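Local coordinates for globin II, extracellular (Lumbricus terrestris, PDB 1X9F), which probably binds and carries oxygen at its haem, as one of the globin chains of the earthworm's giant extracellular haemoglobin, erythrocruorin, at residues E27-A32 / H115-Q120; A108-I113 / C133-E138. One frame throughout, in Å; residues are numbered along the deposited sequence.

Overall arrangement
The two contacts join three helices of an all-helical globin chain, and helix 103-121 takes part in both. Contact 1 sets residues 27-32 of helix 23-40 against residues 115-120, near the C-terminal end of the shared helix; contact 2 sets residues 108-113 of that helix against residues 133-138 of helix 127-142. The centres of the two contacts lie about 13 Å apart. Along the chain the order is 27-32, 108-113, 115-120, 133-138, so the two connections interlock. Helix 103-121 thus ties the early helix 23-40 to the last helix, 127-142. Contact 2 borders the haem directly, whereas contact 1 is more remote, with the Phe29 side chain about 11 Å from it.

Contact 1 of 2, residues E27-A32 / H115-Q120; sequences EAFSQA and HVVAAQ
Ala32 and Val116 mark the register between the two helical segments, their CA atoms lying 6.5 Å apart. The segment axes approach to 10.3 Å, and their N-to-C directions make an angle of 138°, so the chains run in roughly opposite senses but are clearly splayed. Together the segments bury 224 Å² against each other, and the close pairs are carbon to carbon or carbon to carbonyl, which makes this an apolar junction.

Close to the register point, the small Ala32 presents CB to Val116 CG1 at 3.7 Å. The second branch of the valine, CG2, also lies near that CB and reaches on to the backbone, 3.6 Å from Ala32 O. Phe29 supplies more of the buried surface of 27-32 than Ala32 does. Its CG is anti to the backbone N (chi1 -178°), which starts the ring off beside the carbonyl carbon, and the ring then meets three residues of 115-120. Val116 CG1 approaches obliquely, 3.7 Å from Phe29 CD1, and is therefore shared between the ring and Ala32. Val117 CG2 stands at the ring edge, in its plane, 4.0 Å from Phe29 CZ. The aliphatic part of Gln120 comes in obliquely as well, with CG 3.8 Å from Phe29 CE1. The Gln120 amide plane is turned 76° from the ring, so the amide is steeply inclined to the ring rather than laid parallel to it.

Within the fold, these segments belong to helices 23-40 and 103-121, which correspond to the B and G helices of globins. The Phe29 ring also touches Leu69 of helix 59-77 and Tyr20 of helix 6-20, while Gln120 packs on Ala19. Ser30 hydrogen-bonds through OG to Asp66, adding a polar link from helix 23-40 to helix 59-77.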
# COMPACT_ATOMS: atom_id res chain seq x y z
N GLU B 27 14.80 -18.78 -29.24
CA GLU B 27 15.33 -18.82 -30.61
C GLU B 27 16.84 -18.86 -30.60
O GLU B 27 17.44 -19.71 -31.26
CB GLU B 27 14.89 -17.59 -31.42
CG GLU B 27 13.41 -17.56 -31.77
CD GLU B 27 13.08 -16.37 -32.64
OE1 GLU B 27 13.05 -15.23 -32.12
OE2 GLU B 27 12.86 -16.57 -33.84
N ALA B 28 17.45 -17.95 -29.84
CA ALA B 28 18.91 -17.85 -29.75
C ALA B 28 19.50 -19.17 -29.25
O ALA B 28 20.50 -19.66 -29.78
CB ALA B 28 19.30 -16.70 -28.82
N PHE B 29 18.83 -19.73 -28.24
CA PHE B 29 19.18 -21.01 -27.66
C PHE B 29 19.12 -22.14 -28.69
O PHE B 29 20.05 -22.94 -28.80
CB PHE B 29 18.24 -21.27 -26.50
CG PHE B 29 18.50 -22.54 -25.77
CD1 PHE B 29 19.65 -22.69 -24.99
CD2 PHE B 29 17.58 -23.58 -25.81
CE1 PHE B 29 19.88 -23.87 -24.29
CE2 PHE B 29 17.81 -24.77 -25.11
CZ PHE B 29 18.96 -24.91 -24.35
N SER B 30 18.01 -22.19 -29.44
CA SER B 30 17.84 -23.15 -30.52
C SER B 30 18.97 -23.06 -31.53
O SER B 30 19.45 -24.09 -32.01
CB SER B 30 16.53 -22.89 -31.25
OG SER B 30 15.42 -23.23 -30.43
N GLN B 31 19.37 -21.84 -31.87
CA GLN B 31 20.40 -21.62 -32.89
C GLN B 31 21.79 -21.97 -32.38
O GLN B 31 22.59 -22.58 -33.11
CB GLN B 31 20.40 -20.17 -33.37
CG GLN B 31 19.08 -19.71 -33.93
CD GLN B 31 19.14 -18.27 -34.38
OE1 GLN B 31 19.56 -17.98 -35.50
NE2 GLN B 31 18.71 -17.35 -33.52
N ALA B 32 22.08 -21.57 -31.15
CA ALA B 32 23.34 -21.90 -30.49
C ALA B 32 23.61 -23.41 -30.55
O ALA B 32 24.73 -23.82 -30.86
CB ALA B 32 23.32 -21.42 -29.05
N HIS B 115 26.93 -28.24 -24.23
CA HIS B 115 27.79 -27.09 -24.30
C HIS B 115 27.03 -25.79 -24.11
O HIS B 115 27.42 -24.93 -23.33
CB HIS B 115 28.46 -27.10 -25.66
CG HIS B 115 29.33 -25.93 -25.89
ND1 HIS B 115 30.50 -25.73 -25.19
CD2 HIS B 115 29.22 -24.88 -26.74
CE1 HIS B 115 31.07 -24.61 -25.60
NE2 HIS B 115 30.32 -24.08 -26.54
N VAL B 116 25.93 -25.68 -24.85
CA VAL B 116 25.08 -24.51 -24.78
C VAL B 116 24.41 -24.43 -23.40
O VAL B 116 24.37 -23.36 -22.80
CB VAL B 116 24.06 -24.49 -25.94
CG1 VAL B 116 23.16 -23.28 -25.86
CG2 VAL B 116 24.79 -24.50 -27.29
N VAL B 117 23.93 -25.57 -22.89
CA VAL B 117 23.34 -25.60 -21.55
C VAL B 117 24.35 -25.19 -20.47
O VAL B 117 24.02 -24.38 -19.60
CB VAL B 117 22.67 -26.97 -21.25
CG1 VAL B 117 22.43 -27.16 -19.77
CG2 VAL B 117 21.35 -27.10 -22.02
N ALA B 118 25.57 -25.72 -20.54
CA ALA B 118 26.65 -25.30 -19.64
C ALA B 118 26.86 -23.79 -19.63
O ALA B 118 27.04 -23.18 -18.57
CB ALA B 118 27.95 -26.01 -19.99
N ALA B 119 26.84 -23.18 -20.82
CA ALA B 119 27.01 -21.74 -20.95
C ALA B 119 25.82 -20.98 -20.36
O ALA B 119 26.00 -20.05 -19.58
CB ALA B 119 27.22 -21.37 -22.39
N GLN B 120 24.61 -21.39 -20.75
CA GLN B 120 23.35 -20.84 -20.23
C GLN B 120 23.24 -20.78 -18.70
O GLN B 120 22.74 -19.81 -18.15
CB GLN B 120 22.19 -21.68 -20.74
CG GLN B 120 21.82 -21.42 -22.18
CD GLN B 120 21.09 -20.11 -22.33
OE1 GLN B 120 20.26 -19.75 -21.50
NE2 GLN B 120 21.41 -19.37 -23.39

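Contact 2 of 2, residues A108-I113 / C133-E138; sequences AFKTAI and CIDHIE. With HEM (protoporphyrin IX containing Fe), chain O.
Phe109 meets Glu138 where both border the haem: Glu138 OE1 lies at the ring edge, 3.8 Å from Phe109 CD1, and haem atom CHC sits over one ring face. The haem vinyl carbon CBB lies 3.5 Å from both Phe109 CE1 and Glu138 CG, so it packs against both helices.

Lys110 follows, its CG 3.6 Å from Ile134 CG2; the two side chains lie alongside each other, pointing opposite ways. The lysine chain then bends at chi3 (79°), which turns CE aside from the extended line; NZ beyond it forms a salt bridge to Asp135 OD1 at 2.8 Å, meeting that oxygen from above the carboxylate plane, 50° out of it. The stronger partner of NZ is Asp131, outside the two segments, so the ammonium group serves two carboxylates. An alanine here would probably leave Asp131 and Asp135 without their shared cation and open a gap where CG packs on Ile134 CG2.

One turn on, Ile113 CD1 reaches Ile134 CG2 tip to tip at 4.1 Å.

The segment axes make an angle of 144°, 10.4 Å apart at closest approach. This is the antiparallel G-H helix pair of the globin fold, here lining the haem pocket through Phe109 and Glu138.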
# COMPACT_ATOMS: atom_id res chain seq x y z
N ALA B 108 27.46 -35.46 -31.87
CA ALA B 108 27.80 -34.03 -31.88
C ALA B 108 26.66 -33.19 -31.30
O ALA B 108 26.91 -32.23 -30.56
CB ALA B 108 28.13 -33.58 -33.29
N PHE B 109 25.43 -33.56 -31.63
CA PHE B 109 24.26 -32.88 -31.13
C PHE B 109 24.26 -32.89 -29.61
O PHE B 109 24.07 -31.85 -28.97
CB PHE B 109 22.99 -33.53 -31.66
CG PHE B 109 21.76 -32.72 -31.45
CD1 PHE B 109 20.79 -33.12 -30.55
CD2 PHE B 109 21.57 -31.53 -32.15
CE1 PHE B 109 19.64 -32.36 -30.35
CE2 PHE B 109 20.43 -30.77 -31.96
CZ PHE B 109 19.46 -31.18 -31.06
N LYS B 110 24.49 -34.07 -29.03
CA LYS B 110 24.55 -34.21 -27.59
C LYS B 110 25.61 -33.30 -26.98
O LYS B 110 25.36 -32.65 -25.95
CB LYS B 110 24.82 -35.66 -27.21
CG LYS B 110 24.93 -35.89 -25.72
CD LYS B 110 25.11 -37.35 -25.39
CE LYS B 110 26.55 -37.79 -25.62
NZ LYS B 110 26.84 -39.01 -24.82
N THR B 111 26.79 -33.25 -27.60
CA THR B 111 27.88 -32.40 -27.12
C THR B 111 27.45 -30.95 -27.16
O THR B 111 27.74 -30.18 -26.25
CB THR B 111 29.12 -32.62 -28.00
OG1 THR B 111 29.54 -33.99 -27.90
CG2 THR B 111 30.33 -31.84 -27.47
N ALA B 112 26.76 -30.59 -28.24
CA ALA B 112 26.31 -29.24 -28.46
C ALA B 112 25.28 -28.82 -27.41
O ALA B 112 25.42 -27.76 -26.80
CB ALA B 112 25.74 -29.09 -29.87
N ILE B 113 24.26 -29.66 -27.20
CA ILE B 113 23.27 -29.41 -26.14
C ILE B 113 23.98 -29.14 -24.82
O ILE B 113 23.70 -28.13 -24.16
CB ILE B 113 22.30 -30.60 -25.96
CG1 ILE B 113 21.39 -30.75 -27.18
CG2 ILE B 113 21.45 -30.41 -24.71
CD1 ILE B 113 20.61 -32.06 -27.15
N CYS B 133 21.21 -38.58 -19.68
CA CYS B 133 19.81 -38.42 -20.05
C CYS B 133 19.61 -38.08 -21.53
O CYS B 133 18.63 -38.52 -22.12
CB CYS B 133 19.13 -37.40 -19.13
SG CYS B 133 18.78 -38.07 -17.48
N ILE B 134 20.53 -37.32 -22.12
CA ILE B 134 20.47 -37.07 -23.57
C ILE B 134 20.72 -38.38 -24.35
O ILE B 134 20.06 -38.64 -25.35
CB ILE B 134 21.42 -35.93 -24.03
CG1 ILE B 134 21.08 -34.60 -23.33
CG2 ILE B 134 21.37 -35.75 -25.55
CD1 ILE B 134 19.63 -34.13 -23.50
N ASP B 135 21.67 -39.18 -23.87
CA ASP B 135 21.93 -40.50 -24.43
C ASP B 135 20.69 -41.35 -24.44
O ASP B 135 20.32 -41.91 -25.48
CB ASP B 135 23.00 -41.24 -23.62
CG ASP B 135 24.34 -41.26 -24.32
OD1 ASP B 135 24.54 -40.49 -25.28
OD2 ASP B 135 25.26 -42.03 -23.97
N HIS B 136 20.05 -41.44 -23.28
CA HIS B 136 18.83 -42.20 -23.13
C HIS B 136 17.78 -41.77 -24.14
O HIS B 136 17.05 -42.60 -24.68
CB HIS B 136 18.26 -42.07 -21.72
CG HIS B 136 17.04 -42.90 -21.51
ND1 HIS B 136 17.01 -44.24 -21.81
CD2 HIS B 136 15.81 -42.59 -21.05
CE1 HIS B 136 15.80 -44.72 -21.55
NE2 HIS B 136 15.06 -43.74 -21.08
N ILE B 137 17.70 -40.46 -24.38
CA ILE B 137 16.70 -39.92 -25.28
C ILE B 137 17.05 -40.26 -26.73
O ILE B 137 16.19 -40.67 -27.51
CB ILE B 137 16.51 -38.40 -25.04
CG1 ILE B 137 15.72 -38.17 -23.75
CG2 ILE B 137 15.81 -37.73 -26.22
CD1 ILE B 137 15.90 -36.79 -23.13
N GLU B 138 18.33 -40.10 -27.07
CA GLU B 138 18.80 -40.40 -28.41
C GLU B 138 18.74 -41.90 -28.76
O GLU B 138 18.49 -42.24 -29.92
CB GLU B 138 20.21 -39.82 -28.64
CG GLU B 138 20.23 -38.30 -28.70
CD GLU B 138 21.62 -37.73 -28.94
OE1 GLU B 138 21.72 -36.72 -29.67
OE2 GLU B 138 22.60 -38.27 -28.39
CHA HEM O . 13.34 -33.23 -37.88
CHB HEM O . 13.76 -34.02 -33.08
CHC HEM O . 18.49 -35.12 -33.65
CHD HEM O . 18.01 -34.57 -38.49
C1A HEM O . 13.05 -33.27 -36.44
C2A HEM O . 11.79 -32.90 -35.97
C3A HEM O . 11.86 -33.11 -34.53
C4A HEM O . 13.23 -33.63 -34.38
CMA HEM O . 10.80 -32.87 -33.48
CAA HEM O . 10.62 -32.35 -36.75
CBA HEM O . 9.63 -33.40 -37.21
CGA HEM O . 8.62 -32.66 -38.05
O1A HEM O . 7.72 -31.99 -37.48
O2A HEM O . 8.71 -32.74 -39.30
C1B HEM O . 15.15 -34.39 -32.81
C2B HEM O . 15.57 -34.60 -31.52
C3B HEM O . 16.88 -34.92 -31.71
C4B HEM O . 17.18 -34.88 -33.06
CMB HEM O . 14.80 -34.52 -30.23
CAB HEM O . 17.65 -35.19 -30.66
CBB HEM O . 18.31 -35.46 -29.56
C1C HEM O . 18.79 -35.01 -35.08
C2C HEM O . 20.08 -35.19 -35.53
C3C HEM O . 19.95 -35.05 -36.89
C4C HEM O . 18.60 -34.78 -37.15
CMC HEM O . 21.29 -35.51 -34.69
CAC HEM O . 21.07 -35.16 -37.86
CBC HEM O . 22.14 -34.37 -37.71
C1D HEM O . 16.62 -34.15 -38.77
C2D HEM O . 16.20 -33.83 -40.06
C3D HEM O . 14.89 -33.44 -39.94
C4D HEM O . 14.63 -33.58 -38.49
CMD HEM O . 17.02 -33.90 -41.33
CAD HEM O . 13.93 -33.00 -41.02
CBD HEM O . 14.24 -31.60 -41.50
CGD HEM O . 13.20 -31.25 -42.53
O1D HEM O . 12.00 -31.18 -42.18
O2D HEM O . 13.57 -31.04 -43.70
NA HEM O . 13.94 -33.76 -35.52
NB HEM O . 16.08 -34.55 -33.78
NC HEM O . 17.84 -34.78 -36.03
ND HEM O . 15.70 -34.00 -37.79
FE HEM O . 15.87 -34.35 -35.79